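Local coordinates for protein formiminotetrahydrofolate cyclodeaminase (Thermotoga maritima, PDB 1O5H) that probably catalyses the cyclising deamination of 5-formiminotetrahydrofolate to 5,10-methenyltetrahydrofolate with release of ammonia, at residues D130-L135 with D155-V160; V163-V168 with E186-Q191. All coordinates share one frame; numbering follows the deposited sequence.

Contact 1: D130-L135 with D155-V160; sequences DLAHEL and DLCHAV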
loop_
_atom_site.group_PDB
_atom_site.type_symbol
_atom_site.label_atom_id
_atom_site.label_comp_id
_atom_site.label_asym_id
_atom_site.label_seq_id
_atom_site.Cartn_x
_atom_site.Cartn_y
_atom_site.Cartn_z
ATOM N N ASP A 130 -5.511 -13.740 -5.936
ATOM C CA ASP A 130 -6.732 -13.501 -6.692
ATOM C C ASP A 130 -6.717 -12.124 -7.301
ATOM O O ASP A 130 -7.056 -11.971 -8.450
ATOM C CB ASP A 130 -7.957 -13.652 -5.810
ATOM C CG ASP A 130 -8.184 -15.081 -5.390
ATOM O OD1 ASP A 130 -7.740 -15.990 -6.141
ATOM O OD2 ASP A 130 -8.799 -15.383 -4.338
ATOM N N LEU A 131 -6.316 -11.121 -6.522
ATOM C CA LEU A 131 -6.319 -9.756 -7.004
ATOM C C LEU A 131 -5.408 -9.661 -8.195
ATOM O O LEU A 131 -5.769 -9.074 -9.200
ATOM C CB LEU A 131 -5.882 -8.790 -5.909
ATOM C CG LEU A 131 -5.668 -7.334 -6.337
ATOM C CD1 LEU A 131 -6.944 -6.759 -6.911
ATOM C CD2 LEU A 131 -5.168 -6.458 -5.185
ATOM N N ALA A 132 -4.238 -10.274 -8.099
ATOM C CA ALA A 132 -3.272 -10.189 -9.187
ATOM C C ALA A 132 -3.879 -10.718 -10.466
ATOM O O ALA A 132 -3.819 -10.060 -11.469
ATOM C CB ALA A 132 -2.019 -10.942 -8.846
ATOM N N HIS A 133 -4.486 -11.896 -10.422
ATOM C CA HIS A 133 -5.091 -12.491 -11.616
ATOM C C HIS A 133 -6.148 -11.585 -12.228
ATOM O O HIS A 133 -6.277 -11.527 -13.458
ATOM C CB HIS A 133 -5.672 -13.894 -11.359
ATOM C CG HIS A 133 -4.651 -14.996 -11.425
ATOM N ND1 HIS A 133 -4.058 -15.398 -12.605
ATOM C CD2 HIS A 133 -4.116 -15.779 -10.455
ATOM C CE1 HIS A 133 -3.201 -16.377 -12.360
ATOM N NE2 HIS A 133 -3.216 -16.627 -11.063
ATOM N N GLU A 134 -6.890 -10.860 -11.400
ATOM C CA GLU A 134 -7.896 -9.962 -11.933
ATOM C C GLU A 134 -7.260 -8.738 -12.568
ATOM O O GLU A 134 -7.745 -8.229 -13.596
ATOM C CB GLU A 134 -8.894 -9.537 -10.867
ATOM C CG GLU A 134 -9.614 -10.679 -10.146
ATOM C CD GLU A 134 -10.558 -11.490 -11.018
ATOM O OE1 GLU A 134 -10.313 -11.660 -12.228
ATOM O OE2 GLU A 134 -11.557 -11.993 -10.476
ATOM N N LEU A 135 -6.171 -8.271 -11.962
ATOM C CA LEU A 135 -5.457 -7.123 -12.487
ATOM C C LEU A 135 -4.891 -7.518 -13.806
ATOM O O LEU A 135 -4.877 -6.710 -14.719
ATOM C CB LEU A 135 -4.366 -6.642 -11.540
ATOM C CG LEU A 135 -4.900 -5.947 -10.282
ATOM C CD1 LEU A 135 -3.818 -5.418 -9.405
ATOM C CD2 LEU A 135 -5.813 -4.806 -10.661
ATOM N N ASP A 155 0.891 -2.356 -8.253
ATOM C CA ASP A 155 1.972 -2.024 -7.362
ATOM C C ASP A 155 1.574 -2.278 -5.889
ATOM O O ASP A 155 2.330 -2.912 -5.141
ATOM C CB ASP A 155 2.478 -0.622 -7.651
ATOM C CG ASP A 155 3.328 -0.569 -8.922
ATOM O OD1 ASP A 155 4.205 -1.434 -9.073
ATOM O OD2 ASP A 155 3.219 0.303 -9.818
ATOM N N LEU A 156 0.376 -1.857 -5.486
ATOM C CA LEU A 156 -0.037 -2.081 -4.104
ATOM C C LEU A 156 -0.171 -3.570 -3.828
ATOM O O LEU A 156 0.352 -4.063 -2.836
ATOM C CB LEU A 156 -1.348 -1.376 -3.807
ATOM C CG LEU A 156 -1.311 0.125 -4.042
ATOM C CD1 LEU A 156 -2.692 0.678 -3.800
ATOM C CD2 LEU A 156 -0.288 0.783 -3.142
ATOM N N CYS A 157 -0.841 -4.277 -4.735
ATOM C CA CYS A 157 -0.952 -5.716 -4.651
ATOM C C CYS A 157 0.404 -6.365 -4.312
ATOM O O CYS A 157 0.567 -7.031 -3.278
ATOM C CB CYS A 157 -1.476 -6.258 -5.966
ATOM S SG CYS A 157 -1.698 -8.040 -5.955
ATOM N N HIS A 158 1.381 -6.127 -5.168
ATOM C CA HIS A 158 2.704 -6.650 -4.954
ATOM C C HIS A 158 3.269 -6.315 -3.563
ATOM O O HIS A 158 3.827 -7.191 -2.877
ATOM C CB HIS A 158 3.607 -6.109 -6.040
ATOM C CG HIS A 158 5.005 -6.619 -5.968
ATOM N ND1 HIS A 158 6.059 -5.839 -5.543
ATOM C CD2 HIS A 158 5.525 -7.832 -6.269
ATOM C CE1 HIS A 158 7.175 -6.547 -5.590
ATOM N NE2 HIS A 158 6.877 -7.759 -6.031
ATOM N N ALA A 159 3.139 -5.063 -3.131
ATOM C CA ALA A 159 3.668 -4.699 -1.813
ATOM C C ALA A 159 2.971 -5.503 -0.707
ATOM O O ALA A 159 3.619 -5.955 0.237
ATOM C CB ALA A 159 3.517 -3.192 -1.549
ATOM N N VAL A 160 1.650 -5.651 -0.814
ATOM C CA VAL A 160 0.914 -6.334 0.202
ATOM C C VAL A 160 1.496 -7.735 0.248
ATOM O O VAL A 160 1.832 -8.249 1.316
ATOM C CB VAL A 160 -0.574 -6.376 -0.096
ATOM C CG1 VAL A 160 -1.293 -7.204 0.969
ATOM C CG2 VAL A 160 -1.137 -4.970 -0.108
#
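Cys157 reaches across from helix 147-172 against Leu131, Ala132 and Leu135 of helix 107-141. Leu131 meets it with one branch, CD2, which lies 3.8 Å from Cys157 CB and nearly as close to the sulfur. The sulfur itself passes beside the backbone of the facing helix, with Cys157 SG 4.0 Å from Ala132 N and 4.1 Å from Ala132 CB. One turn on, Leu135 adds its CD1 methyl, 4.2 Å from Cys157 CB. With SG anti to its own backbone N (chi1 -178°), the sulfur points at helix 107-141 and lies between the Leu131 branch and Ala132. The backbones of the segments come nearest here, Ala132 CA and Cys157 CA being 6.8 Å apart, which is consistent with the small side chain of Ala132. The two segments run antiparallel at 158°, their axes 9.9 Å apart, as consecutive helices of the all-helical subunit joined by a short connection. Around this apolar patch, Ala47 and Ala51 of helix 36-56 and Met78 of helix 68-100 pack on Leu131, while Cys198 of helix 178-206 lies against Ala132. On helix 147-172, Leu156 and Ala159 meet Val39 and Ala159 of the second subunit.

Contact 2: V163-V168 with E186-Q191; sequences VEKVNV and EELEEQ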
loop_
_atom_site.group_PDB
_atom_site.type_symbol
_atom_site.label_atom_id
_atom_site.label_comp_id
_atom_site.label_asym_id
_atom_site.label_seq_id
_atom_site.Cartn_x
_atom_site.Cartn_y
_atom_site.Cartn_z
ATOM N N VAL A 163 4.554 -7.554 2.182
ATOM C CA VAL A 163 4.291 -7.324 3.607
ATOM C C VAL A 163 3.964 -8.658 4.243
ATOM O O VAL A 163 4.627 -9.099 5.188
ATOM C CB VAL A 163 3.116 -6.362 3.834
ATOM C CG1 VAL A 163 2.631 -6.444 5.243
ATOM C CG2 VAL A 163 3.507 -4.944 3.524
ATOM N N GLU A 164 2.972 -9.327 3.686
ATOM C CA GLU A 164 2.463 -10.528 4.288
ATOM C C GLU A 164 3.454 -11.678 4.281
ATOM O O GLU A 164 3.472 -12.471 5.222
ATOM C CB GLU A 164 1.179 -10.914 3.606
ATOM C CG GLU A 164 0.201 -9.759 3.611
ATOM C CD GLU A 164 -0.274 -9.377 4.991
ATOM O OE1 GLU A 164 0.030 -10.100 5.961
ATOM O OE2 GLU A 164 -0.980 -8.353 5.110
ATOM N N LYS A 165 4.292 -11.762 3.253
ATOM C CA LYS A 165 5.321 -12.788 3.210
ATOM C C LYS A 165 6.200 -12.647 4.425
ATOM O O LYS A 165 6.451 -13.651 5.140
ATOM C CB LYS A 165 6.192 -12.642 1.982
ATOM C CG LYS A 165 7.287 -13.653 1.895
ATOM C CD LYS A 165 8.145 -13.410 0.666
ATOM C CE LYS A 165 9.145 -14.535 0.502
ATOM N NZ LYS A 165 9.977 -14.231 -0.662
ATOM N N VAL A 166 6.657 -11.424 4.697
ATOM C CA VAL A 166 7.434 -11.236 5.911
ATOM C C VAL A 166 6.657 -11.722 7.150
ATOM O O VAL A 166 7.212 -12.425 8.015
ATOM C CB VAL A 166 7.934 -9.802 6.061
ATOM C CG1 VAL A 166 8.244 -9.459 7.536
ATOM C CG2 VAL A 166 9.159 -9.606 5.191
ATOM N N ASN A 167 5.371 -11.393 7.220
ATOM C CA ASN A 167 4.609 -11.806 8.373
ATOM C C ASN A 167 4.396 -13.317 8.454
ATOM O O ASN A 167 4.486 -13.902 9.544
ATOM C CB ASN A 167 3.337 -10.981 8.501
ATOM C CG ASN A 167 3.639 -9.523 8.801
ATOM O OD1 ASN A 167 3.079 -8.628 8.191
ATOM N ND2 ASN A 167 4.555 -9.281 9.726
ATOM N N VAL A 168 4.184 -13.963 7.312
ATOM C CA VAL A 168 4.218 -15.429 7.289
ATOM C C VAL A 168 5.540 -15.988 7.830
ATOM O O VAL A 168 5.537 -16.858 8.709
ATOM C CB VAL A 168 3.955 -15.993 5.908
ATOM C CG1 VAL A 168 4.343 -17.458 5.851
ATOM C CG2 VAL A 168 2.505 -15.839 5.592
ATOM N N GLU A 186 6.048 -24.049 1.084
ATOM C CA GLU A 186 5.715 -24.472 -0.249
ATOM C C GLU A 186 4.592 -23.640 -0.897
ATOM O O GLU A 186 4.759 -23.109 -2.011
ATOM C CB GLU A 186 5.314 -25.914 -0.229
ATOM C CG GLU A 186 5.255 -26.463 -1.621
ATOM C CD GLU A 186 6.633 -26.536 -2.218
ATOM O OE1 GLU A 186 7.331 -27.538 -1.942
ATOM O OE2 GLU A 186 7.013 -25.592 -2.932
ATOM N N GLU A 187 3.463 -23.536 -0.191
ATOM C CA GLU A 187 2.353 -22.710 -0.617
ATOM C C GLU A 187 2.816 -21.292 -0.877
ATOM O O GLU A 187 2.548 -20.702 -1.906
ATOM C CB GLU A 187 1.317 -22.661 0.479
ATOM C CG GLU A 187 0.001 -22.090 -0.013
ATOM C CD GLU A 187 -1.046 -21.904 1.077
ATOM O OE1 GLU A 187 -0.831 -22.331 2.221
ATOM O OE2 GLU A 187 -2.106 -21.322 0.772
ATOM N N LEU A 188 3.517 -20.724 0.085
ATOM C CA LEU A 188 4.062 -19.394 -0.093
ATOM C C LEU A 188 4.817 -19.272 -1.424
ATOM O O LEU A 188 4.687 -18.292 -2.132
ATOM C CB LEU A 188 4.987 -19.088 1.060
ATOM C CG LEU A 188 5.731 -17.787 1.003
ATOM C CD1 LEU A 188 4.766 -16.654 0.720
ATOM C CD2 LEU A 188 6.435 -17.585 2.348
ATOM N N GLU A 189 5.596 -20.288 -1.762
ATOM C CA GLU A 189 6.480 -20.256 -2.916
ATOM C C GLU A 189 5.668 -20.117 -4.200
ATOM O O GLU A 189 6.001 -19.336 -5.110
ATOM C CB GLU A 189 7.257 -21.560 -2.908
ATOM C CG GLU A 189 8.633 -21.456 -3.505
ATOM C CD GLU A 189 9.424 -22.742 -3.386
ATOM O OE1 GLU A 189 8.913 -23.858 -3.701
ATOM O OE2 GLU A 189 10.588 -22.619 -3.006
ATOM N N GLU A 190 4.585 -20.887 -4.238
ATOM C CA GLU A 190 3.645 -20.920 -5.335
ATOM C C GLU A 190 2.841 -19.650 -5.463
ATOM O O GLU A 190 2.706 -19.111 -6.561
ATOM C CB GLU A 190 2.672 -22.002 -5.074
ATOM C CG GLU A 190 3.320 -23.248 -4.594
ATOM C CD GLU A 190 2.881 -24.382 -5.434
ATOM O OE1 GLU A 190 3.100 -24.214 -6.670
ATOM O OE2 GLU A 190 2.309 -25.365 -4.873
ATOM N N GLN A 191 2.287 -19.173 -4.356
ATOM C CA GLN A 191 1.530 -17.952 -4.430
ATOM C C GLN A 191 2.469 -16.873 -4.934
ATOM O O GLN A 191 2.131 -16.089 -5.810
ATOM C CB GLN A 191 0.927 -17.602 -3.086
ATOM C CG GLN A 191 0.073 -18.713 -2.494
ATOM C CD GLN A 191 -1.149 -19.014 -3.297
ATOM O OE1 GLN A 191 -2.262 -18.854 -2.814
ATOM N NE2 GLN A 191 -0.956 -19.470 -4.521
#
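Leu188 supplies the whole apolar contact from helix 178-206, its isobutyl end meeting Lys165 and Val168 of helix 147-172. The CD2 methyl does most of the touching: Leu188 CD2 lies 4.0 Å from Lys165 CG and 4.1 Å from Val168 CG1. The two encounters differ in direction. Lys165 and Leu188 cross at about a right angle, so that the leucine meets the lysine on its aliphatic stem, and the second methyl, Leu188 CD1, also comes within 4.1 Å of Lys165 CG. Val168 and Leu188 instead approach tip to tip, methyl against methyl. Lys165 and Val168 are three residues apart and therefore about one helical turn from each other, which lets a single leucine bridge both. The CA atoms of Lys165 and Leu188 are 7.5 Å apart.

The polar interactions lie around this patch. The lysine chain is extended from CG outward (chi2 -178°), which carries its ammonium group past Leu188 to a salt bridge with Glu192, one turn further along helix 178-206; the stem thus packs on the same helix that its charge binds. Glu187 forms a salt bridge with Arg126 of helix 107-141.

In the all-helical subunit, Phe161 and Leu169 of helix 147-172 also pack on Leu188, and Met122 of helix 107-141 touches Val168. Asn167 OD1 accepts a hydrogen bond from Asn152 ND2 of the second subunit. Val163 and Val166 pack on that same Asn152, the CB of Val166 pointing away from segment 186-191, so at this level helix 147-172 has segment 186-191 on one flank and the second subunit on another.

How the contacts relate
Both contacts use helix 147-172, whose segments 155-160 and 163-168 almost follow one another; contact 1 joins it to the preceding helix 107-141, contact 2 to the following helix 178-206. Their centres are 14 Å apart, contact 1 at about 7 Å from the centre of the chain and contact 2 at about 11 Å. All touching residues of contact 1 are buried, and its chemistry is leucine, alanine and thiol. Contact 2 buries the same 135 Å² and, though farther from the chain centre, is still largely buried; its one partly exposed residue, the lysine, combines apolar packing with an ion pair. The shared helix also packs on the second subunit beside both contacts.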